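PDB 5EYF: glutamate ABC superfamily ATP binding cassette transporter, binding protein from Enterococcus faecium DO, which binds glutamate as a solute-binding protein of family 3 and probably delivers it to an ATP-binding cassette transporter for uptake. Local coordinates for residues K51-D56 and K213-A218. Numbering follows the deposited sequence.
Sequences KKILGD and KAVNQA
The last turn of helix 41-54 packs on the middle of helix 209-225 through aliphatic carbons, with A214, V215 and A218 on the receiving side. I53 carries most of it. Its CG1 branch, anti to the carbonyl carbon and extended at chi2 (-179°), reaches across, placing CD1 4.0 Å from A214 CB and 3.9 Å from V215 CG2, the valine crossed obliquely. One carbon back, I53 CG1 rests 4.1 Å from A218 CB and 3.8 Å from A214 O, a carbonyl already bonded to A218 N, so the branch lies over the turn between the two alanines. L8 of helix 7-14 touches both I53 and A214 and extends this apolar patch.

Beside it the backbones come closest, the CA atoms of K52 and A218 being 5.3 Å apart. K52 CB meets A218 CB at 3.5 Å, a tight methylene-to-methyl contact that the small alanine permits. The lysine then bends at chi2 (-57°) and leads its amine away from A218 to a salt bridge with D225 of helix 209-225.

K51 takes no part in the packing; its NZ donates past the helix end to D56 O (2.7 Å), above the carbonyl plane, and to G58 O, while G55 leaves helical geometry with positive phi. The arrangement is a close helix-helix packing over alanines, joining an early and a late helix of the periplasmic-binding-protein fold away from the glutamate site.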
loop_
_atom_site.group_PDB
_atom_site.type_symbol
_atom_site.label_atom_id
_atom_site.label_comp_id
_atom_site.label_asym_id
_atom_site.label_seq_id
_atom_site.Cartn_x
_atom_site.Cartn_y
_atom_site.Cartn_z
ATOM N N LYS B 51 -21.713 0.172 14.016
ATOM C CA LYS B 51 -22.818 -0.790 14.025
ATOM C C LYS B 51 -22.335 -2.218 14.291
ATOM O O LYS B 51 -23.058 -3.014 14.917
ATOM C CB LYS B 51 -23.590 -0.715 12.704
ATOM C CG LYS B 51 -24.305 0.624 12.464
ATOM C CD LYS B 51 -25.289 0.967 13.588
ATOM C CE LYS B 51 -26.218 2.118 13.172
ATOM N NZ LYS B 51 -27.040 2.676 14.299
ATOM N N LYS B 52 -21.140 -2.578 13.819
ATOM C CA LYS B 52 -20.593 -3.891 14.159
ATOM C C LYS B 52 -20.306 -4.000 15.654
ATOM O O LYS B 52 -20.575 -5.039 16.271
ATOM C CB LYS B 52 -19.309 -4.164 13.361
ATOM C CG LYS B 52 -19.480 -4.279 11.844
ATOM C CD LYS B 52 -20.478 -5.351 11.450
ATOM C CE LYS B 52 -20.348 -5.664 9.968
ATOM N NZ LYS B 52 -21.494 -6.555 9.578
ATOM N N ILE B 53 -19.732 -2.955 16.256
ATOM C CA ILE B 53 -19.304 -3.061 17.645
ATOM C C ILE B 53 -20.505 -3.028 18.575
ATOM O O ILE B 53 -20.644 -3.869 19.479
ATOM C CB ILE B 53 -18.297 -1.942 17.984
ATOM C CG1 ILE B 53 -17.052 -2.085 17.118
ATOM C CG2 ILE B 53 -17.965 -1.917 19.506
ATOM C CD1 ILE B 53 -15.987 -1.010 17.405
ATOM N N LEU B 54 -21.386 -2.049 18.375
ATOM C CA LEU B 54 -22.484 -1.790 19.288
ATOM C C LEU B 54 -23.791 -2.418 18.847
ATOM O O LEU B 54 -24.732 -2.476 19.647
ATOM C CB LEU B 54 -22.691 -0.281 19.428
ATOM C CG LEU B 54 -21.491 0.510 19.949
ATOM C CD1 LEU B 54 -21.859 1.994 20.114
ATOM C CD2 LEU B 54 -20.977 -0.089 21.277
ATOM N N GLY B 55 -23.886 -2.861 17.610
ATOM C CA GLY B 55 -25.140 -3.382 17.111
ATOM C C GLY B 55 -25.982 -2.312 16.452
ATOM O O GLY B 55 -25.586 -1.149 16.301
ATOM N N ASP B 56 -27.190 -2.743 16.076
ATOM C CA ASP B 56 -28.067 -1.988 15.181
ATOM C C ASP B 56 -28.266 -0.550 15.614
ATOM O O ASP B 56 -28.273 0.362 14.778
ATOM C CB ASP B 56 -29.444 -2.647 15.102
ATOM C CG ASP B 56 -29.486 -3.805 14.150
ATOM O OD1 ASP B 56 -28.512 -3.986 13.380
ATOM O OD2 ASP B 56 -30.515 -4.517 14.171
ATOM N N LYS B 213 -9.199 -4.120 19.592
ATOM C CA LYS B 213 -9.596 -5.444 19.121
ATOM C C LYS B 213 -10.997 -5.423 18.526
ATOM O O LYS B 213 -11.251 -6.073 17.505
ATOM C CB LYS B 213 -9.533 -6.461 20.266
ATOM C CG LYS B 213 -8.148 -6.999 20.569
ATOM C CD LYS B 213 -8.172 -8.030 21.703
ATOM C CE LYS B 213 -7.350 -7.575 22.902
ATOM N NZ LYS B 213 -5.927 -7.350 22.565
ATOM N N ALA B 214 -11.917 -4.683 19.156
ATOM C CA ALA B 214 -13.275 -4.557 18.630
ATOM C C ALA B 214 -13.292 -3.886 17.255
ATOM O O ALA B 214 -14.053 -4.296 16.372
ATOM C CB ALA B 214 -14.147 -3.770 19.613
ATOM N N VAL B 215 -12.496 -2.828 17.072
ATOM C CA VAL B 215 -12.428 -2.157 15.776
ATOM C C VAL B 215 -11.868 -3.097 14.716
ATOM O O VAL B 215 -12.390 -3.169 13.591
ATOM C CB VAL B 215 -11.578 -0.877 15.902
ATOM C CG1 VAL B 215 -11.244 -0.289 14.528
ATOM C CG2 VAL B 215 -12.301 0.150 16.788
ATOM N N ASN B 216 -10.816 -3.842 15.055
ATOM C CA ASN B 216 -10.256 -4.763 14.060
ATOM C C ASN B 216 -11.227 -5.883 13.716
ATOM O O ASN B 216 -11.313 -6.295 12.553
ATOM C CB ASN B 216 -8.930 -5.350 14.547
ATOM C CG ASN B 216 -7.781 -4.414 14.289
ATOM O OD1 ASN B 216 -7.852 -3.577 13.383
ATOM N ND2 ASN B 216 -6.735 -4.509 15.098
ATOM N N GLN B 217 -11.968 -6.375 14.711
ATOM C CA GLN B 217 -12.961 -7.402 14.446
ATOM C C GLN B 217 -14.072 -6.863 13.561
ATOM O O GLN B 217 -14.551 -7.556 12.660
ATOM C CB GLN B 217 -13.529 -7.910 15.780
ATOM C CG GLN B 217 -14.641 -8.943 15.663
ATOM C CD GLN B 217 -14.162 -10.254 15.089
ATOM O OE1 GLN B 217 -13.004 -10.625 15.253
ATOM N NE2 GLN B 217 -15.056 -10.969 14.408
ATOM N N ALA B 218 -14.498 -5.623 13.816
ATOM C CA ALA B 218 -15.510 -4.981 12.983
ATOM C C ALA B 218 -15.049 -4.898 11.531
ATOM O O ALA B 218 -15.796 -5.258 10.612
ATOM C CB ALA B 218 -15.828 -3.592 13.537
#